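PDB 1TJO: DNA protection during starvation protein from Halobacterium salinarum, which probably protects DNA from oxidative damage by oxidising iron(II) with hydrogen peroxide and storing it as a ferric mineral inside a hollow shell of twelve subunits. Local coordinates for residues A7-G12 with G89-A94; L20-D25 with A82-A87; T117-D122 with E167-D172; A71-E76 with I157-D162. All blocks are in the same frame, centred on the assembly; numbering follows the deposited sequence.

Contact 1. Residues A7-G12 with G89-A94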
loop_
_atom_site.group_PDB
_atom_site.type_symbol
_atom_site.label_atom_id
_atom_site.label_comp_id
_atom_site.label_asym_id
_atom_site.label_seq_id
_atom_site.Cartn_x
_atom_site.Cartn_y
_atom_site.Cartn_z
ATOM N N ALA A 7 -32.277 23.190 -24.413
ATOM C CA ALA A 7 -30.968 23.138 -23.786
ATOM C C ALA A 7 -31.030 23.655 -22.358
ATOM O O ALA A 7 -31.760 24.586 -22.011
ATOM C CB ALA A 7 -29.959 23.924 -24.578
ATOM N N ARG A 8 -30.227 23.047 -21.520
ATOM C CA ARG A 8 -30.051 23.527 -20.167
ATOM C C ARG A 8 -29.100 24.739 -20.091
ATOM O O ARG A 8 -29.246 25.622 -19.251
ATOM C CB ARG A 8 -29.506 22.367 -19.349
ATOM C CG ARG A 8 -29.522 22.624 -17.938
ATOM C CD ARG A 8 -29.324 21.383 -17.072
ATOM N NE ARG A 8 -29.051 21.842 -15.722
ATOM C CZ ARG A 8 -29.971 22.255 -14.861
ATOM N NH1 ARG A 8 -31.250 22.251 -15.175
ATOM N NH2 ARG A 8 -29.591 22.677 -13.657
ATOM N N ALA A 9 -28.097 24.751 -20.948
ATOM C CA ALA A 9 -27.186 25.857 -21.094
ATOM C C ALA A 9 -26.787 25.915 -22.569
ATOM O O ALA A 9 -26.673 24.902 -23.255
ATOM C CB ALA A 9 -25.925 25.707 -20.180
ATOM N N THR A 10 -26.605 27.127 -23.069
ATOM C CA THR A 10 -26.232 27.320 -24.453
ATOM C C THR A 10 -24.742 27.558 -24.574
ATOM O O THR A 10 -24.175 28.384 -23.853
ATOM C CB THR A 10 -27.001 28.562 -24.972
ATOM O OG1 THR A 10 -28.401 28.268 -24.949
ATOM C CG2 THR A 10 -26.642 28.841 -26.406
ATOM N N ALA A 11 -24.096 26.872 -25.495
ATOM C CA ALA A 11 -22.665 27.047 -25.709
ATOM C C ALA A 11 -22.346 28.520 -25.893
ATOM O O ALA A 11 -23.094 29.242 -26.588
ATOM C CB ALA A 11 -22.238 26.305 -26.928
ATOM N N GLY A 12 -21.237 28.961 -25.303
ATOM C CA GLY A 12 -20.823 30.354 -25.382
ATOM C C GLY A 12 -21.410 31.311 -24.345
ATOM O O GLY A 12 -20.926 32.426 -24.198
ATOM N N GLY A 89 -19.654 29.095 -14.624
ATOM C CA GLY A 89 -20.942 29.245 -15.287
ATOM C C GLY A 89 -20.900 29.262 -16.808
ATOM O O GLY A 89 -21.832 29.741 -17.446
ATOM N N GLY A 90 -19.797 28.790 -17.387
ATOM C CA GLY A 90 -19.660 28.629 -18.796
ATOM C C GLY A 90 -19.875 27.207 -19.278
ATOM O O GLY A 90 -20.110 26.281 -18.465
ATOM N N VAL A 91 -19.735 27.029 -20.590
ATOM C CA VAL A 91 -19.856 25.732 -21.226
ATOM C C VAL A 91 -18.533 25.292 -21.844
ATOM O O VAL A 91 -18.067 25.847 -22.818
ATOM C CB VAL A 91 -20.959 25.786 -22.338
ATOM C CG1 VAL A 91 -21.079 24.478 -23.050
ATOM C CG2 VAL A 91 -22.275 26.159 -21.748
ATOM N N PRO A 92 -17.877 24.302 -21.264
ATOM C CA PRO A 92 -16.582 23.896 -21.792
ATOM C C PRO A 92 -16.701 23.274 -23.166
ATOM O O PRO A 92 -17.631 22.510 -23.446
ATOM C CB PRO A 92 -16.082 22.900 -20.781
ATOM C CG PRO A 92 -17.285 22.438 -20.068
ATOM C CD PRO A 92 -18.288 23.519 -20.091
ATOM N N HIS A 93 -15.754 23.556 -24.045
ATOM C CA HIS A 93 -15.801 22.936 -25.383
ATOM C C HIS A 93 -15.720 21.426 -25.172
ATOM O O HIS A 93 -14.919 20.992 -24.329
ATOM C CB HIS A 93 -14.640 23.375 -26.257
ATOM C CG HIS A 93 -14.575 24.847 -26.532
ATOM N ND1 HIS A 93 -15.672 25.618 -26.881
ATOM C CD2 HIS A 93 -13.522 25.697 -26.478
ATOM C CE1 HIS A 93 -15.280 26.871 -27.059
ATOM N NE2 HIS A 93 -13.982 26.948 -26.812
ATOM N N ALA A 94 -16.501 20.636 -25.931
ATOM C CA ALA A 94 -16.637 19.232 -25.626
ATOM C C ALA A 94 -16.350 18.277 -26.762
ATOM O O ALA A 94 -15.561 17.335 -26.592
ATOM C CB ALA A 94 -18.013 18.982 -25.043
HETATM O O HOH W 1 -19.035 26.663 -25.120
#

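Contact 2. Residues L20-D25 with A82-A87. With FE (Fe (III) ion), chain F; MG (magnesium ion), chain Q.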
loop_
_atom_site.group_PDB
_atom_site.type_symbol
_atom_site.label_atom_id
_atom_site.label_comp_id
_atom_site.label_asym_id
_atom_site.label_seq_id
_atom_site.Cartn_x
_atom_site.Cartn_y
_atom_site.Cartn_z
ATOM N N LEU A 20 -19.531 30.891 -5.755
ATOM C CA LEU A 20 -18.152 31.362 -5.812
ATOM C C LEU A 20 -18.056 32.886 -5.810
ATOM O O LEU A 20 -16.951 33.398 -5.876
ATOM C CB LEU A 20 -17.417 30.804 -7.038
ATOM C CG LEU A 20 -17.361 29.285 -7.129
ATOM C CD1 LEU A 20 -16.492 28.852 -8.288
ATOM C CD2 LEU A 20 -16.839 28.677 -5.828
ATOM N N ARG A 21 -19.176 33.597 -5.698
ATOM C CA ARG A 21 -19.158 35.043 -5.655
ATOM C C ARG A 21 -18.347 35.640 -6.813
ATOM O O ARG A 21 -17.512 36.519 -6.626
ATOM C CB ARG A 21 -18.596 35.511 -4.313
ATOM C CG ARG A 21 -19.360 35.037 -3.104
ATOM C CD ARG A 21 -20.638 35.794 -2.819
ATOM N NE ARG A 21 -21.478 35.155 -1.790
ATOM C CZ ARG A 21 -21.350 35.344 -0.487
ATOM N NH1 ARG A 21 -20.444 36.185 -0.004
ATOM N NH2 ARG A 21 -22.145 34.689 0.338
ATOM N N MET A 22 -18.624 35.148 -8.003
ATOM C CA MET A 22 -17.983 35.599 -9.227
ATOM C C MET A 22 -19.071 36.008 -10.167
ATOM O O MET A 22 -19.821 35.187 -10.695
ATOM C CB MET A 22 -17.128 34.492 -9.865
ATOM C CG MET A 22 -16.048 35.064 -10.777
ATOM S SD MET A 22 -14.642 35.623 -9.853
ATOM C CE MET A 22 -13.892 34.085 -9.548
ATOM N N ASP A 23 -19.188 37.311 -10.350
ATOM C CA ASP A 23 -20.116 37.851 -11.322
ATOM C C ASP A 23 -19.799 37.429 -12.757
ATOM O O ASP A 23 -18.664 37.156 -13.092
ATOM C CB ASP A 23 -20.089 39.362 -11.248
ATOM C CG ASP A 23 -18.682 39.908 -11.339
ATOM O OD1 ASP A 23 -17.920 39.822 -10.326
ATOM O OD2 ASP A 23 -18.247 40.407 -12.394
ATOM N N ALA A 24 -20.814 37.465 -13.605
ATOM C CA ALA A 24 -20.716 36.973 -14.971
ATOM C C ALA A 24 -19.746 37.770 -15.835
ATOM O O ALA A 24 -19.077 37.213 -16.707
ATOM C CB ALA A 24 -22.083 36.903 -15.612
ATOM N N ASP A 25 -19.634 39.072 -15.597
ATOM C CA ASP A 25 -18.692 39.861 -16.379
ATOM C C ASP A 25 -17.242 39.424 -16.190
ATOM O O ASP A 25 -16.526 39.207 -17.166
ATOM C CB ASP A 25 -18.853 41.360 -16.108
ATOM C CG ASP A 25 -18.386 42.177 -17.264
ATOM O OD1 ASP A 25 -17.292 42.775 -17.148
ATOM O OD2 ASP A 25 -19.031 42.261 -18.342
ATOM N N ALA A 82 -11.647 22.496 -17.952
ATOM C CA ALA A 82 -13.066 22.316 -18.271
ATOM C C ALA A 82 -13.927 22.429 -17.030
ATOM O O ALA A 82 -15.007 23.046 -17.075
ATOM C CB ALA A 82 -13.289 20.965 -18.925
ATOM N N GLU A 83 -13.493 21.811 -15.917
ATOM C CA GLU A 83 -14.292 21.923 -14.697
ATOM C C GLU A 83 -14.346 23.374 -14.172
ATOM O O GLU A 83 -15.372 23.779 -13.637
ATOM C CB GLU A 83 -13.796 20.949 -13.646
ATOM C CG GLU A 83 -14.039 19.529 -14.188
ATOM C CD GLU A 83 -13.749 18.407 -13.223
ATOM O OE1 GLU A 83 -13.936 17.203 -13.581
ATOM O OE2 GLU A 83 -13.360 18.731 -12.099
ATOM N N ARG A 84 -13.269 24.119 -14.363
ATOM C CA ARG A 84 -13.256 25.542 -13.963
ATOM C C ARG A 84 -14.166 26.384 -14.850
ATOM O O ARG A 84 -14.891 27.245 -14.349
ATOM C CB ARG A 84 -11.826 26.083 -13.910
ATOM C CG ARG A 84 -11.701 27.405 -13.200
ATOM C CD ARG A 84 -12.091 27.319 -11.724
ATOM N NE ARG A 84 -11.957 28.616 -11.097
ATOM C CZ ARG A 84 -12.422 28.906 -9.882
ATOM N NH1 ARG A 84 -12.998 27.953 -9.134
ATOM N NH2 ARG A 84 -12.293 30.158 -9.417
ATOM N N VAL A 85 -14.162 26.147 -16.163
ATOM C CA VAL A 85 -15.130 26.804 -17.042
ATOM C C VAL A 85 -16.539 26.578 -16.548
ATOM O O VAL A 85 -17.298 27.525 -16.415
ATOM C CB VAL A 85 -15.048 26.286 -18.458
ATOM C CG1 VAL A 85 -16.210 26.756 -19.353
ATOM C CG2 VAL A 85 -13.713 26.770 -19.071
ATOM N N GLN A 86 -16.858 25.330 -16.253
ATOM C CA GLN A 86 -18.186 24.997 -15.764
ATOM C C GLN A 86 -18.501 25.640 -14.395
ATOM O O GLN A 86 -19.581 26.192 -14.234
ATOM C CB GLN A 86 -18.348 23.488 -15.730
ATOM C CG GLN A 86 -19.725 23.033 -15.984
ATOM C CD GLN A 86 -20.500 23.148 -14.748
ATOM O OE1 GLN A 86 -21.706 23.421 -14.742
ATOM N NE2 GLN A 86 -19.811 22.999 -13.662
ATOM N N ALA A 87 -17.528 25.676 -13.491
ATOM C CA ALA A 87 -17.706 26.270 -12.175
ATOM C C ALA A 87 -17.994 27.748 -12.262
ATOM O O ALA A 87 -18.744 28.268 -11.429
ATOM C CB ALA A 87 -16.545 26.029 -11.273
HETATM FE FE FE F . -13.015 15.557 -13.821
HETATM MG MG MG Q . -23.076 24.516 -13.081
HETATM O O HOH W 2 -21.497 25.569 -12.158
HETATM O O HOH W 3 -11.937 13.644 -14.268
HETATM O O HOH W 4 -12.896 15.086 -11.939
HETATM O O HOH W 5 -23.793 25.888 -14.564
HETATM O O HOH W 6 -24.364 25.432 -11.712
#

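Contact 3. Residues T117-D122 with E167-D172. With MG (magnesium ion), chain H.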
loop_
_atom_site.group_PDB
_atom_site.type_symbol
_atom_site.label_atom_id
_atom_site.label_comp_id
_atom_site.label_asym_id
_atom_site.label_seq_id
_atom_site.Cartn_x
_atom_site.Cartn_y
_atom_site.Cartn_z
ATOM N N THR A 117 10.624 14.512 -35.896
ATOM C CA THR A 117 9.624 15.404 -36.439
ATOM C C THR A 117 8.448 15.501 -35.501
ATOM O O THR A 117 7.931 16.606 -35.229
ATOM C CB THR A 117 9.207 14.895 -37.800
ATOM O OG1 THR A 117 10.302 15.061 -38.702
ATOM C CG2 THR A 117 8.052 15.714 -38.396
ATOM N N SER A 118 8.005 14.338 -35.029
ATOM C CA SER A 118 6.879 14.233 -34.146
ATOM C C SER A 118 7.104 15.041 -32.876
ATOM O O SER A 118 6.282 15.862 -32.519
ATOM C CB SER A 118 6.550 12.759 -33.818
ATOM O OG SER A 118 6.280 12.038 -35.021
ATOM N N LEU A 119 8.228 14.836 -32.197
ATOM C CA LEU A 119 8.503 15.592 -31.009
ATOM C C LEU A 119 8.642 17.088 -31.264
ATOM O O LEU A 119 8.190 17.859 -30.439
ATOM C CB LEU A 119 9.739 15.070 -30.303
ATOM C CG LEU A 119 9.640 14.016 -29.201
ATOM C CD1 LEU A 119 8.372 13.205 -29.057
ATOM C CD2 LEU A 119 10.933 13.253 -29.049
ATOM N N ALA A 120 9.231 17.489 -32.395
ATOM C CA ALA A 120 9.357 18.910 -32.675
ATOM C C ALA A 120 7.973 19.544 -32.861
ATOM O O ALA A 120 7.717 20.674 -32.426
ATOM C CB ALA A 120 10.181 19.115 -33.885
ATOM N N ASN A 121 7.058 18.818 -33.490
ATOM C CA ASN A 121 5.686 19.301 -33.638
ATOM C C ASN A 121 4.994 19.451 -32.259
ATOM O O ASN A 121 4.242 20.442 -32.003
ATOM C CB ASN A 121 4.877 18.352 -34.535
ATOM C CG ASN A 121 5.245 18.439 -35.982
ATOM O OD1 ASN A 121 5.765 19.451 -36.426
ATOM N ND2 ASN A 121 4.927 17.410 -36.757
ATOM N N ASP A 122 5.282 18.514 -31.356
ATOM C CA ASP A 122 4.710 18.582 -30.011
ATOM C C ASP A 122 5.269 19.754 -29.243
ATOM O O ASP A 122 4.548 20.425 -28.526
ATOM C CB ASP A 122 4.970 17.288 -29.213
ATOM C CG ASP A 122 4.270 16.108 -29.808
ATOM O OD1 ASP A 122 3.269 16.333 -30.562
ATOM O OD2 ASP A 122 4.654 14.922 -29.574
ATOM N N GLU A 167 12.493 19.016 -25.227
ATOM C CA GLU A 167 13.673 19.768 -25.598
ATOM C C GLU A 167 14.950 18.952 -25.385
ATOM O O GLU A 167 15.800 18.889 -26.265
ATOM C CB GLU A 167 13.754 21.102 -24.824
ATOM C CG GLU A 167 14.883 22.005 -25.297
ATOM C CD GLU A 167 14.664 23.485 -25.016
ATOM O OE1 GLU A 167 14.740 23.858 -23.837
ATOM O OE2 GLU A 167 14.488 24.275 -25.979
ATOM N N HIS A 168 15.074 18.304 -24.220
ATOM C CA HIS A 168 16.180 17.384 -23.989
ATOM C C HIS A 168 16.305 16.189 -24.885
ATOM O O HIS A 168 17.419 15.870 -25.288
ATOM C CB HIS A 168 16.270 16.983 -22.551
ATOM C CG HIS A 168 16.933 18.024 -21.705
ATOM N ND1 HIS A 168 17.546 17.732 -20.498
ATOM C CD2 HIS A 168 17.125 19.351 -21.924
ATOM C CE1 HIS A 168 18.062 18.850 -20.004
ATOM N NE2 HIS A 168 17.812 19.842 -20.844
ATOM N N TYR A 169 15.183 15.558 -25.241
ATOM C CA TYR A 169 15.244 14.398 -26.129
ATOM C C TYR A 169 15.824 14.770 -27.506
ATOM O O TYR A 169 16.464 13.934 -28.131
ATOM C CB TYR A 169 13.873 13.851 -26.379
ATOM C CG TYR A 169 13.378 12.843 -25.362
ATOM C CD1 TYR A 169 14.093 11.676 -25.102
ATOM C CD2 TYR A 169 12.216 13.089 -24.645
ATOM C CE1 TYR A 169 13.607 10.735 -24.202
ATOM C CE2 TYR A 169 11.763 12.168 -23.721
ATOM C CZ TYR A 169 12.451 11.002 -23.515
ATOM O OH TYR A 169 11.949 10.064 -22.626
ATOM N N LEU A 170 15.567 16.015 -27.928
ATOM C CA LEU A 170 15.997 16.566 -29.210
ATOM C C LEU A 170 17.398 17.135 -29.238
ATOM O O LEU A 170 17.914 17.482 -30.312
ATOM C CB LEU A 170 15.025 17.648 -29.681
ATOM C CG LEU A 170 13.644 17.110 -30.030
ATOM C CD1 LEU A 170 12.617 18.184 -30.338
ATOM C CD2 LEU A 170 13.694 16.069 -31.179
ATOM N N GLU A 171 17.999 17.280 -28.080
ATOM C CA GLU A 171 19.351 17.841 -27.991
ATOM C C GLU A 171 20.404 16.993 -28.648
ATOM O O GLU A 171 20.283 15.789 -28.741
ATOM C CB GLU A 171 19.767 18.105 -26.559
ATOM C CG GLU A 171 19.278 19.438 -26.054
ATOM C CD GLU A 171 20.078 20.602 -26.561
ATOM O OE1 GLU A 171 21.021 20.420 -27.370
ATOM O OE2 GLU A 171 19.760 21.729 -26.119
ATOM N N ASP A 172 21.476 17.653 -29.097
ATOM C CA ASP A 172 22.496 16.977 -29.882
ATOM C C ASP A 172 23.600 16.320 -29.064
ATOM O O ASP A 172 24.770 16.663 -29.150
ATOM C CB ASP A 172 23.131 17.947 -30.879
ATOM C CG ASP A 172 23.841 19.125 -30.216
ATOM O OD1 ASP A 172 23.725 19.385 -29.011
ATOM O OD2 ASP A 172 24.613 19.852 -30.885
HETATM MG MG MG H . 19.302 21.819 -21.485
HETATM O O HOH W 7 18.651 22.082 -23.485
HETATM O O HOH W 8 17.719 22.756 -20.961
HETATM O O HOH W 9 20.510 23.341 -21.734
#

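Contact 4. Residues A71-E76 with I157-D162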
loop_
_atom_site.group_PDB
_atom_site.type_symbol
_atom_site.label_atom_id
_atom_site.label_comp_id
_atom_site.label_asym_id
_atom_site.label_seq_id
_atom_site.Cartn_x
_atom_site.Cartn_y
_atom_site.Cartn_z
ATOM N N ALA A 71 0.678 12.605 -21.971
ATOM C CA ALA A 71 -0.716 12.662 -22.365
ATOM C C ALA A 71 -1.627 12.631 -21.147
ATOM O O ALA A 71 -2.652 13.332 -21.096
ATOM C CB ALA A 71 -1.051 11.508 -23.297
ATOM N N GLU A 72 -1.287 11.810 -20.155
ATOM C CA GLU A 72 -2.108 11.764 -18.942
ATOM C C GLU A 72 -2.104 13.127 -18.254
ATOM O O GLU A 72 -3.123 13.580 -17.748
ATOM C CB GLU A 72 -1.578 10.686 -17.991
ATOM C CG GLU A 72 -2.300 10.567 -16.683
ATOM C CD GLU A 72 -1.742 9.402 -15.867
ATOM O OE1 GLU A 72 -0.867 9.621 -14.984
ATOM O OE2 GLU A 72 -2.158 8.259 -16.137
ATOM N N THR A 73 -0.948 13.791 -18.270
ATOM C CA THR A 73 -0.828 15.127 -17.673
ATOM C C THR A 73 -1.728 16.074 -18.436
ATOM O O THR A 73 -2.458 16.843 -17.837
ATOM C CB THR A 73 0.640 15.567 -17.677
ATOM O OG1 THR A 73 1.306 14.810 -16.680
ATOM C CG2 THR A 73 0.809 17.043 -17.303
ATOM N N ALA A 74 -1.697 16.033 -19.762
ATOM C CA ALA A 74 -2.491 16.932 -20.535
ATOM C C ALA A 74 -3.959 16.693 -20.320
ATOM O O ALA A 74 -4.741 17.637 -20.219
ATOM C CB ALA A 74 -2.180 16.768 -21.997
ATOM N N GLU A 75 -4.334 15.415 -20.168
ATOM C CA GLU A 75 -5.722 15.046 -19.916
ATOM C C GLU A 75 -6.208 15.642 -18.588
ATOM O O GLU A 75 -7.328 16.170 -18.487
ATOM C CB GLU A 75 -5.850 13.535 -19.908
ATOM C CG GLU A 75 -7.291 13.101 -20.056
ATOM C CD GLU A 75 -7.573 11.716 -19.507
ATOM O OE1 GLU A 75 -6.624 11.012 -19.006
ATOM O OE2 GLU A 75 -8.763 11.325 -19.598
ATOM N N GLU A 76 -5.331 15.584 -17.580
ATOM C CA GLU A 76 -5.627 16.087 -16.261
ATOM C C GLU A 76 -5.763 17.617 -16.275
ATOM O O GLU A 76 -6.626 18.172 -15.612
ATOM C CB GLU A 76 -4.559 15.617 -15.253
ATOM C CG GLU A 76 -4.834 14.175 -14.810
ATOM C CD GLU A 76 -3.631 13.391 -14.261
ATOM O OE1 GLU A 76 -2.527 13.961 -14.060
ATOM O OE2 GLU A 76 -3.804 12.168 -14.022
ATOM N N ILE A 157 3.344 24.424 -14.441
ATOM C CA ILE A 157 4.597 23.792 -14.078
ATOM C C ILE A 157 4.710 22.351 -14.655
ATOM O O ILE A 157 5.773 21.949 -15.078
ATOM C CB ILE A 157 4.862 23.869 -12.533
ATOM C CG1 ILE A 157 6.310 23.442 -12.248
ATOM C CG2 ILE A 157 3.882 23.105 -11.768
ATOM C CD1 ILE A 157 6.482 22.052 -11.820
ATOM N N GLU A 158 3.621 21.595 -14.658
ATOM C CA GLU A 158 3.597 20.246 -15.249
ATOM C C GLU A 158 3.811 20.276 -16.758
ATOM O O GLU A 158 4.580 19.471 -17.298
ATOM C CB GLU A 158 2.270 19.581 -14.972
ATOM C CG GLU A 158 1.920 19.407 -13.497
ATOM C CD GLU A 158 2.952 18.686 -12.673
ATOM O OE1 GLU A 158 3.633 17.761 -13.207
ATOM O OE2 GLU A 158 3.074 19.027 -11.452
ATOM N N LEU A 159 3.190 21.233 -17.438
ATOM C CA LEU A 159 3.337 21.350 -18.900
ATOM C C LEU A 159 4.753 21.796 -19.237
ATOM O O LEU A 159 5.349 21.276 -20.201
ATOM C CB LEU A 159 2.279 22.294 -19.457
ATOM C CG LEU A 159 0.847 21.778 -19.512
ATOM C CD1 LEU A 159 0.446 20.877 -18.404
ATOM C CD2 LEU A 159 -0.117 22.973 -19.650
ATOM N N GLU A 160 5.318 22.705 -18.447
ATOM C CA GLU A 160 6.715 23.141 -18.673
ATOM C C GLU A 160 7.676 21.995 -18.472
ATOM O O GLU A 160 8.661 21.860 -19.215
ATOM C CB GLU A 160 7.109 24.372 -17.853
ATOM C CG GLU A 160 6.355 25.653 -18.266
ATOM C CD GLU A 160 7.046 26.921 -17.782
ATOM O OE1 GLU A 160 8.229 26.849 -17.375
ATOM O OE2 GLU A 160 6.398 27.996 -17.800
ATOM N N ASP A 161 7.428 21.154 -17.475
ATOM C CA ASP A 161 8.330 20.046 -17.272
ATOM C C ASP A 161 8.324 19.130 -18.476
ATOM O O ASP A 161 9.386 18.685 -18.968
ATOM C CB ASP A 161 7.930 19.258 -16.036
ATOM C CG ASP A 161 9.044 18.338 -15.558
ATOM O OD1 ASP A 161 8.766 17.153 -15.302
ATOM O OD2 ASP A 161 10.230 18.715 -15.484
ATOM N N ASP A 162 7.146 18.809 -18.995
ATOM C CA ASP A 162 7.111 17.943 -20.177
ATOM C C ASP A 162 7.689 18.578 -21.439
ATOM O O ASP A 162 8.368 17.924 -22.204
ATOM C CB ASP A 162 5.682 17.503 -20.465
ATOM C CG ASP A 162 5.164 16.555 -19.430
ATOM O OD1 ASP A 162 6.042 15.921 -18.793
ATOM O OD2 ASP A 162 3.965 16.344 -19.223
HETATM O O HOH W 10 3.834 14.480 -17.269
#

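Contact 1. Residues A7-G12 with G89-A94
The N-terminal arm that precedes the helical bundle of this Dps subunit runs past the loop between helix 60-87 and helix 96-102, where A9, T10 and A11 curve around V91. Just upstream, G89 is the C-prime residue of the Schellman motif that ends helix 60-87. Its positive phi of 87° lets the chain turn, which suits a residue without a side chain, and G90 carries the chain on to V91.

V91 is the one buried residue among those that touch, and it points its two branches at the arm. Methyl CG1 stands anti to the backbone N (chi1 178°), which takes it past A11 CA at 4.0 Å, while CG2 lies 4.0 Å from A9 CB. The same CG2 also rests 3.6 Å from T10 O, a van der Waals approach to a carbonyl. Alanines suit the arm here because their small methyls let its backbone come close to the valine, and the beta-branched V91 meets them with two methyls from a short stem.

The polar link runs through a water, which donates to V91 O at 2.6 Å and accepts from G12 N at 3.2 Å. V91 O has a second donor in N35 ND2 of helix 24-54, so two groups grip this carbonyl. D111 of a neighbouring subunit accepts from A11 N, and R8 forms salt bridges with E56 of that subunit and D172 of a third. Between the two loops, then, lie a small apolar patch and a water bridge, while the directional polar bonds of the arm are made largely to other subunits.

Contact 2. Residues L20-D25 with A82-A87
This is a small, buried packing contact in which L20 and M22, from the approach to helix 24-54, meet R84 and A87 near the C-terminal end of helix 60-87. L20 reaches in with one branch: its CD1 lies 3.7 Å from R84 NH1 and 4.1 Å from A87 CB. A87 is small enough to admit the leucine methyl beside the helix, and its carbonyl oxygen is brushed by the same CD1 at 3.9 Å. M22 sends its flexible thioether toward the other terminal nitrogen, CE standing 4.2 Å from R84 NH2. Both methyls approach the guanidinium obliquely.

R84 is brought here by its torsions: CG lies anti to the backbone N (chi1 -166°), and the bend at chi2 (63°) swings the chain off its helix. Its charge is met elsewhere, by salt bridges from NH2 to D145 and to E160 of a neighbouring subunit, while NE bonds to T148 OG1. L20 and M22 thus give apolar cover to an arginine held by acids.

The same turn carries metal ligands on another side. E83 is extended beyond CG, and its OE1 binds an iron(III) ion at 1.9 Å with D79 and with H52 of another subunit; Q86 OE1 binds a magnesium ion at 2.4 Å, along with waters and with H168 and E56 of two neighbouring subunits. An iron site shared across a subunit interface in this way is characteristic of the Dps ferroxidase centre.

Contact 3. Residues T117-D122 with E167-D172
L119 lays one methyl against the stem of Y169, CD2 standing 4.0 Å from Y169 CB and oblique to the tyrosine ring. Its own CB meets CD2 of L170 at 4.2 Å, so this leucine of helix 115-142 packs against two successive residues where helix 146-169 runs out. L170 uses both branches: while CD2 faces L119, CD1 drops beside A120, the residue after L119, 4.0 Å from A120 N and 4.4 Å from A120 CB. An alanine suits that place because its short side chain lets the leucine methyl come right up to the backbone. The torsions of L119 (chi1 -92°, chi2 17°) lie off the staggered values, so the placement of its methyls is less certain. L63 and L67 of helix 60-87 and L175 of another subunit enlarge the apolar cluster, and the hydroxyl of Y169 is hydrogen-bonded to D62 OD1.

H168 and E171, both assigned to iron translocation, turn away from this cluster, toward a magnesium ion. H168 NE2 binds it at a rather long 2.6 Å, and a water of that ion donates to E171 OE2 at 2.9 Å. Q86 and E56, each from a different neighbouring subunit, complete the metal's protein ligands. The E171 carboxylate is turned partly back on the chain, OE1 accepting from D172 N at 3.3 Å through its anti lone pair. Between the two segments the side chains thus meet by apolar contact, beside a hydrogen bond from R116 of helix 115-142 to L170 O, while H168 binds the hydrated magnesium directly and E171 holds one of its waters from the second shell.

Contact 4. Residues A71-E76 with I157-D162
T73 OG1 accepts the shortest polar bond of this contact, 2.6 Å from a water that also donates to D162 OD2 at 2.7 Å. The water thus ties threonine to aspartate between two helices of the ferritin-like four-helix bundle. Segments 71-76 and 157-162 run nearly antiparallel, at 156°, with axes 10.2 Å apart, an ordinary spacing for packed helices.

The two polar residues approach from opposite directions. D162 points across the gap and sets OD2 by the stem of the threonine, 3.7 Å from T73 CB, so the carboxylate is both in van der Waals contact with T73 and linked to it by the water. Since OG1 accepts a hydrogen bond from the water, its own hydrogen can serve the weak bond to E69 O one turn earlier, a common way for a helical threonine to satisfy its hydroxyl.

Threonine suits this place because it offers a second, apolar branch. With CG2 anti to the backbone N (chi1 -73° for OG1), the methyl projects into the gap between the helices. It meets the aliphatic stem of E158 roughly at a right angle, CG2 to CB being 3.7 Å, while the E158 chain bends at chi2 and takes its carboxylate aside.

The face turned to the inside of the shell is acidic, with E72, E76 and E158; E154, assigned to iron nucleation, lies near E158. E75, assigned to the same role, bonds through OE2 to Y45 of a neighbouring subunit. On the buried side of the contact, the T73 methyl is closed over by CD1 of L159, 4.0 Å from CG2.

Contacts 1 and 2 sit together at one end of the subunit, centres 12 Å apart and joined where G90 N meets V85 O; contact 3 lies across the chain's centre, 36 and 37 Å from them. Contact 4 lies between, 16 Å from contact 3, sharing helix 60-87 with contact 2 and helix 146-169 with contact 3. Along the chain, contact 2 opens and closes within contact 1, contact 3 follows both, and contact 4 crosses all three. Contacts 1 and 2 thus join the N-terminal arm and the approach to helix 24-54 to the end of helix 60-87, while contacts 3 and 4 join helices of the bundle; contacts 2 and 3 bear metal ligands that meet those of neighbouring subunits.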